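Local structure of diacylglycerol lipase (Aspergillus oryzae, 5XK2) at residues A25-C30 with L42-G47; P104-G109 with G119-W124; P212-G217 with G245-K250. The protein probably hydrolyses the ester bonds of mono- and diacylglycerols, as a class 3 lipase of the alpha/beta-hydrolase clan captured in a closed conformation. All coordinates share one frame; numbering follows the deposited sequence.

Interaction 1: A25-C30 with L42-G47; sequences AAATYC and LNCSVG
Ala27 and Cys30 meet Cys44 in a compact, sulfur-rich contact where segment 25-30 carries on from helix 14-27. Both segments fall within the lipase 3 N-terminal region. The tight part is made of two sulfurs that reach past each other. Cys44 SG lies against the backbone at Ala27, 3.7 Å from Ala27 CA, with Ala27 CB almost as near. In return, Cys30 SG sits alongside Cys44, 3.7 Å from Cys44 CB. Both sulfurs stand anti to their own carbonyl carbons (chi1 -50° in Cys30, -52° in Cys44). The two cysteines are not bonded to each other. Cys30 pairs with Cys278, near the C-terminal end, and Cys44 with Cys49, so two disulfides pass side by side here. Phe74 of strand 71-78, in the central sheet, also packs on Ala27 and Leu42.

The other side is loose. Ser45, Val46 and Gly47 are exposed and complete a type I turn, closed by the bond from Gly47 N to Cys44 O at 2.9 Å. Asn43 takes little part; its ND2 bonds Lys41 O. No hydrogen bond joins the two segments directly, although Asn33 ND2 bonds both Ala27 O and Asn43 O. The contact therefore rests on apolar sulfur packing, with both sulfurs fixed by disulfides.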
# COMPACT_ATOMS: atom_id res chain seq x y z
N ALA A 25 -6.95 -16.46 10.60
CA ALA A 25 -6.76 -15.21 9.89
C ALA A 25 -5.83 -15.40 8.70
O ALA A 25 -6.10 -14.91 7.61
CB ALA A 25 -6.18 -14.14 10.84
N ALA A 26 -4.74 -16.13 8.91
CA ALA A 26 -3.79 -16.41 7.84
C ALA A 26 -4.46 -17.13 6.68
O ALA A 26 -4.21 -16.84 5.51
CB ALA A 26 -2.61 -17.24 8.37
N ALA A 27 -5.34 -18.07 7.01
CA ALA A 27 -6.02 -18.86 6.00
C ALA A 27 -6.94 -18.02 5.09
O ALA A 27 -7.19 -18.42 3.96
CB ALA A 27 -6.81 -19.99 6.68
N THR A 28 -7.42 -16.86 5.58
CA THR A 28 -8.31 -16.03 4.77
C THR A 28 -7.60 -15.35 3.61
O THR A 28 -8.25 -14.83 2.72
CB THR A 28 -9.00 -14.90 5.58
OG1 THR A 28 -8.02 -13.94 6.02
CG2 THR A 28 -9.74 -15.49 6.76
N TYR A 29 -6.26 -15.35 3.63
CA TYR A 29 -5.50 -14.77 2.51
C TYR A 29 -5.30 -15.75 1.35
O TYR A 29 -4.94 -15.34 0.26
CB TYR A 29 -4.14 -14.29 2.98
CG TYR A 29 -4.20 -13.05 3.82
CD1 TYR A 29 -4.27 -11.80 3.24
CD2 TYR A 29 -4.18 -13.12 5.21
CE1 TYR A 29 -4.32 -10.64 4.01
CE2 TYR A 29 -4.22 -11.97 6.00
CZ TYR A 29 -4.29 -10.74 5.39
OH TYR A 29 -4.32 -9.61 6.18
N CYS A 30 -5.54 -17.04 1.60
CA CYS A 30 -5.34 -18.08 0.57
C CYS A 30 -6.55 -18.14 -0.34
O CYS A 30 -7.65 -18.43 0.14
CB CYS A 30 -5.15 -19.44 1.21
SG CYS A 30 -3.93 -19.54 2.52
N LEU A 42 -9.69 -26.52 5.04
CA LEU A 42 -8.84 -25.34 5.07
C LEU A 42 -7.39 -25.77 4.90
O LEU A 42 -6.96 -26.72 5.51
CB LEU A 42 -9.00 -24.59 6.39
CG LEU A 42 -10.29 -23.79 6.57
CD1 LEU A 42 -10.32 -23.24 7.99
CD2 LEU A 42 -10.39 -22.63 5.57
N ASN A 43 -6.67 -25.09 4.03
CA ASN A 43 -5.24 -25.36 3.95
C ASN A 43 -4.51 -24.16 3.40
O ASN A 43 -5.08 -23.38 2.62
CB ASN A 43 -4.97 -26.62 3.12
CG ASN A 43 -5.32 -26.45 1.68
OD1 ASN A 43 -4.45 -26.13 0.85
ND2 ASN A 43 -6.59 -26.66 1.35
N CYS A 44 -3.25 -24.00 3.79
CA CYS A 44 -2.48 -22.83 3.40
C CYS A 44 -1.24 -23.28 2.65
O CYS A 44 -0.37 -23.91 3.25
CB CYS A 44 -2.09 -21.99 4.62
SG CYS A 44 -3.55 -21.59 5.70
N SER A 45 -1.19 -22.95 1.37
CA SER A 45 -0.13 -23.38 0.47
C SER A 45 1.24 -23.00 0.96
O SER A 45 2.19 -23.74 0.75
CB SER A 45 -0.35 -22.79 -0.92
OG SER A 45 -1.53 -23.31 -1.49
N VAL A 46 1.33 -21.84 1.62
CA VAL A 46 2.63 -21.34 2.09
C VAL A 46 3.02 -21.90 3.47
O VAL A 46 4.10 -21.60 3.98
CB VAL A 46 2.65 -19.80 2.16
CG1 VAL A 46 2.33 -19.22 0.78
CG2 VAL A 46 1.66 -19.31 3.19
N GLY A 47 2.13 -22.69 4.08
CA GLY A 47 2.47 -23.45 5.27
C GLY A 47 2.34 -22.72 6.60
O GLY A 47 2.97 -23.11 7.57

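Interaction 2: P104-G109 with G119-W124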
# COMPACT_ATOMS: atom_id res chain seq x y z
N PRO A 104 -15.61 8.24 6.73
CA PRO A 104 -16.92 8.60 7.27
C PRO A 104 -17.52 7.53 8.18
O PRO A 104 -17.28 6.33 7.97
CB PRO A 104 -17.78 8.78 6.02
CG PRO A 104 -17.09 8.00 4.96
CD PRO A 104 -15.62 8.12 5.26
N GLN A 105 -18.31 8.00 9.14
CA GLN A 105 -19.00 7.14 10.10
C GLN A 105 -20.44 6.90 9.69
O GLN A 105 -21.03 7.70 8.96
CB GLN A 105 -18.96 7.74 11.51
CG GLN A 105 -17.54 7.86 12.04
CD GLN A 105 -17.49 8.29 13.47
OE1 GLN A 105 -18.42 8.92 13.96
NE2 GLN A 105 -16.40 7.96 14.15
N THR A 106 -20.98 5.76 10.10
CA THR A 106 -22.38 5.42 9.82
C THR A 106 -23.02 4.86 11.08
O THR A 106 -22.32 4.46 12.00
CB THR A 106 -22.45 4.40 8.65
OG1 THR A 106 -23.79 4.32 8.14
CG2 THR A 106 -21.97 3.01 9.09
N ASP A 107 -24.36 4.84 11.14
CA ASP A 107 -25.07 4.30 12.29
C ASP A 107 -25.39 2.82 12.06
O ASP A 107 -26.21 2.49 11.21
CB ASP A 107 -26.38 5.10 12.51
CG ASP A 107 -27.15 4.68 13.76
OD1 ASP A 107 -26.87 3.63 14.37
OD2 ASP A 107 -28.09 5.42 14.14
N PRO A 108 -24.69 1.91 12.76
CA PRO A 108 -24.89 0.46 12.66
C PRO A 108 -26.13 -0.07 13.37
O PRO A 108 -26.39 -1.27 13.27
CB PRO A 108 -23.62 -0.11 13.29
CG PRO A 108 -23.31 0.87 14.36
CD PRO A 108 -23.67 2.23 13.79
N GLY A 109 -26.82 0.75 14.16
CA GLY A 109 -28.02 0.32 14.84
C GLY A 109 -27.72 -0.61 16.01
O GLY A 109 -28.50 -1.52 16.31
N GLY A 119 -16.98 1.95 5.71
CA GLY A 119 -16.44 0.93 4.82
C GLY A 119 -16.50 -0.45 5.44
O GLY A 119 -16.93 -1.43 4.80
N PHE A 120 -16.03 -0.56 6.68
CA PHE A 120 -15.98 -1.86 7.34
C PHE A 120 -17.38 -2.36 7.68
O PHE A 120 -17.67 -3.57 7.58
CB PHE A 120 -15.14 -1.78 8.62
CG PHE A 120 -13.70 -1.43 8.40
CD1 PHE A 120 -12.94 -2.10 7.44
CD2 PHE A 120 -13.09 -0.45 9.16
CE1 PHE A 120 -11.60 -1.76 7.24
CE2 PHE A 120 -11.77 -0.11 8.97
CZ PHE A 120 -11.02 -0.76 8.00
N TRP A 121 -18.26 -1.44 8.07
CA TRP A 121 -19.63 -1.84 8.39
C TRP A 121 -20.32 -2.35 7.12
O TRP A 121 -21.02 -3.35 7.14
CB TRP A 121 -20.43 -0.69 9.01
CG TRP A 121 -21.85 -1.11 9.37
CD1 TRP A 121 -23.01 -0.70 8.77
CD2 TRP A 121 -22.24 -2.03 10.39
NE1 TRP A 121 -24.10 -1.30 9.37
CE2 TRP A 121 -23.64 -2.12 10.37
CE3 TRP A 121 -21.53 -2.78 11.34
CZ2 TRP A 121 -24.35 -2.94 11.25
CZ3 TRP A 121 -22.23 -3.59 12.22
CH2 TRP A 121 -23.63 -3.67 12.17
N THR A 122 -20.09 -1.65 6.01
CA THR A 122 -20.64 -2.07 4.71
C THR A 122 -20.15 -3.47 4.32
O THR A 122 -20.95 -4.31 3.88
CB THR A 122 -20.28 -1.05 3.61
OG1 THR A 122 -20.88 0.21 3.93
CG2 THR A 122 -20.79 -1.53 2.25
N ALA A 123 -18.86 -3.72 4.52
CA ALA A 123 -18.28 -5.02 4.20
C ALA A 123 -18.99 -6.14 4.97
O ALA A 123 -19.32 -7.18 4.40
CB ALA A 123 -16.79 -5.03 4.50
N TRP A 124 -19.22 -5.94 6.26
CA TRP A 124 -19.92 -6.92 7.07
C TRP A 124 -21.36 -7.09 6.60
O TRP A 124 -21.85 -8.21 6.49
CB TRP A 124 -19.90 -6.49 8.54
CG TRP A 124 -20.95 -7.12 9.44
CD1 TRP A 124 -21.87 -6.46 10.20
CD2 TRP A 124 -21.15 -8.52 9.70
NE1 TRP A 124 -22.64 -7.35 10.90
CE2 TRP A 124 -22.21 -8.63 10.63
CE3 TRP A 124 -20.54 -9.70 9.24
CZ2 TRP A 124 -22.68 -9.86 11.10
CZ3 TRP A 124 -20.99 -10.92 9.73
CH2 TRP A 124 -22.06 -10.99 10.64
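Trp121 lies between its helix and the chain that leaves strand 105-106, and Pro108 CB sits over the face of its indole in a CH-pi contact. The setting is a two-stranded antiparallel ribbon (105-106 with 116-117) leading straight into helix 118-138. Pro108 CB stands 3.5 Å from the centroid of the six-membered ring of Trp121 and 9° off the ring normal. The backbone takes part too, with Pro108 O 3.3 Å from Trp121 CZ2. At the other end of the indole, Thr106 CG2 approaches obliquely, 3.9 Å from Trp121 CD1, and the two side chains cross at about a right angle. Trp121 CG is anti to the backbone N (chi1 -179°), which extends the indole from the helix toward Pro108.

Further out, the segment is held by backbone bonds of Thr106 with Ala116 and, just before the strand, of Pro104 with Leu118. Arg128, two turns along the helix, touches Trp121 as well. Trp124 presents its ring edge to Trp121 CH2, and its NE1 bonds Asp165 OD2 on helix 154-168. Pro108 itself sits within an Asx turn, in which Gly109 N donates to Asp107 OD1 at 2.9 Å, on the anti side of the carboxylate and 33° out of its plane.

Interaction 3: P212-G217 with G245-K250; sequences PLLTMG and GYVNFK
This is a small apolar surface contact between two loops at the far edge of the central sheet, carried by Leu214, Val247 and Phe249. The loop of 212-217 lies between strands 198-203 and 224-227. The loop of 245-250 follows strand 240-243, an outermost strand of the sheet within the chain.

Leu214 and Val247 reach toward each other tip to tip. The closest methyls are Leu214 CD2 and Val247 CG2, at 3.7 Å. The other branches also meet, with Leu214 CD1 3.9 Å from Val247 CG1. Val247 points toward the leucine, and with CG1 anti to its backbone N (chi1 -179°) both methyls can meet it. Phe249 adds a looser touch from the side. Its ring is met at the edge, near its plane, with CE1 4.4 Å from Leu214 CD1.

Each loop has its own internal bonds. Leu214 begins a 3-10 turn, in which Met216 N donates to Leu213 O and Gly217 N to Leu214 O, at 3.0 Å from nitrogen to oxygen in the latter. In the other loop, Lys250 N donates to Asn248 OD1 in the carbonyl plane at 2.9 Å, an Asx turn, while Asn248 ND2 bonds Asp244 O. Leu214 also packs on Arg182. Leu213 and Met216 pack on Leu263 of the second subunit, so the same loop also touches that subunit. No hydrogen bond crosses between the segments, so methyl and ring-edge packing alone joins them, without the directional hold of a polar bond.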
# COMPACT_ATOMS: atom_id res chain seq x y z
N PRO A 212 -8.50 4.68 11.54
CA PRO A 212 -8.58 6.13 11.36
C PRO A 212 -8.14 6.86 12.62
O PRO A 212 -7.99 6.24 13.70
CB PRO A 212 -10.08 6.38 11.10
CG PRO A 212 -10.64 5.06 10.72
CD PRO A 212 -9.82 4.02 11.42
N LEU A 213 -7.92 8.16 12.48
CA LEU A 213 -7.37 8.98 13.55
C LEU A 213 -8.34 9.20 14.71
O LEU A 213 -9.57 9.21 14.54
CB LEU A 213 -6.96 10.35 13.01
CG LEU A 213 -5.94 10.39 11.88
CD1 LEU A 213 -5.66 11.84 11.53
CD2 LEU A 213 -4.67 9.70 12.31
N LEU A 214 -7.76 9.44 15.88
CA LEU A 214 -8.51 9.92 17.02
C LEU A 214 -9.28 11.19 16.67
O LEU A 214 -10.41 11.38 17.11
CB LEU A 214 -7.57 10.20 18.20
CG LEU A 214 -6.85 8.96 18.70
CD1 LEU A 214 -5.70 9.33 19.64
CD2 LEU A 214 -7.85 8.03 19.39
N THR A 215 -8.65 12.07 15.89
CA THR A 215 -9.26 13.35 15.54
C THR A 215 -10.43 13.19 14.55
O THR A 215 -11.20 14.12 14.32
CB THR A 215 -8.22 14.33 14.93
OG1 THR A 215 -7.50 13.68 13.88
CG2 THR A 215 -7.23 14.79 15.99
N MET A 216 -10.56 11.99 13.99
CA MET A 216 -11.69 11.67 13.12
C MET A 216 -12.87 11.08 13.90
O MET A 216 -13.87 10.64 13.31
CB MET A 216 -11.24 10.71 12.01
CG MET A 216 -10.26 11.33 11.03
SD MET A 216 -9.55 10.03 10.00
CE MET A 216 -8.61 11.00 8.82
N GLY A 217 -12.74 11.04 15.22
CA GLY A 217 -13.83 10.58 16.08
C GLY A 217 -13.85 9.09 16.36
O GLY A 217 -14.88 8.54 16.73
N GLY A 245 -8.30 0.83 28.41
CA GLY A 245 -8.61 2.21 28.04
C GLY A 245 -8.95 2.35 26.56
O GLY A 245 -8.51 1.55 25.75
N TYR A 246 -9.74 3.37 26.21
CA TYR A 246 -10.20 3.52 24.82
C TYR A 246 -9.17 4.24 23.94
O TYR A 246 -9.14 4.10 22.70
CB TYR A 246 -11.55 4.22 24.83
CG TYR A 246 -12.51 3.37 25.63
CD1 TYR A 246 -12.96 2.17 25.11
CD2 TYR A 246 -12.91 3.73 26.92
CE1 TYR A 246 -13.79 1.34 25.81
CE2 TYR A 246 -13.78 2.89 27.66
CZ TYR A 246 -14.21 1.70 27.06
OH TYR A 246 -15.05 0.80 27.67
N VAL A 247 -8.32 4.99 24.61
CA VAL A 247 -7.15 5.61 24.03
C VAL A 247 -6.04 5.34 25.02
O VAL A 247 -6.19 5.66 26.21
CB VAL A 247 -7.33 7.11 23.81
CG1 VAL A 247 -6.06 7.71 23.17
CG2 VAL A 247 -8.55 7.36 22.93
N ASN A 248 -4.97 4.70 24.58
CA ASN A 248 -3.86 4.41 25.50
C ASN A 248 -2.56 4.72 24.83
O ASN A 248 -2.25 4.14 23.79
CB ASN A 248 -3.91 2.95 25.97
CG ASN A 248 -2.98 2.67 27.16
OD1 ASN A 248 -1.81 3.02 27.14
ND2 ASN A 248 -3.51 2.03 28.19
N PHE A 249 -1.79 5.65 25.38
CA PHE A 249 -0.57 6.08 24.71
C PHE A 249 0.66 5.22 25.03
O PHE A 249 1.76 5.50 24.54
CB PHE A 249 -0.26 7.54 25.08
CG PHE A 249 -1.34 8.51 24.68
CD1 PHE A 249 -1.87 8.47 23.40
CD2 PHE A 249 -1.83 9.43 25.59
CE1 PHE A 249 -2.88 9.37 23.02
CE2 PHE A 249 -2.84 10.32 25.21
CZ PHE A 249 -3.36 10.28 23.93
N LYS A 250 0.50 4.17 25.85
CA LYS A 250 1.68 3.39 26.25
C LYS A 250 1.91 2.14 25.41
O LYS A 250 2.87 1.42 25.61
CB LYS A 250 1.57 3.01 27.74
CG LYS A 250 1.54 4.21 28.67
CD LYS A 250 2.81 5.03 28.56
CE LYS A 250 2.70 6.29 29.45
NZ LYS A 250 4.02 6.88 29.75

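From the N terminus, interaction 1 comes first and closes a short loop around helix 31-34, joining segment 25-30, on helix 14-27, to the loop before helix 50-55. Interaction 2 then closes the excursion between strand 105-106 and helix 118-138. Interaction 3 closes a longer stretch containing strands 224-227 and 240-243. The three follow in series, and none nests in or crosses another. Interaction 1 lies on the opposite side of the chain's centre from the other two, its centre about 27 Å from that of interaction 2 and about 32 Å from that of interaction 3. Interactions 2 and 3 touch, where Gln105 NE2 makes a probable, weak hydrogen bond to Gly217 O, linking the small ribbon to the loop after strand 198-203.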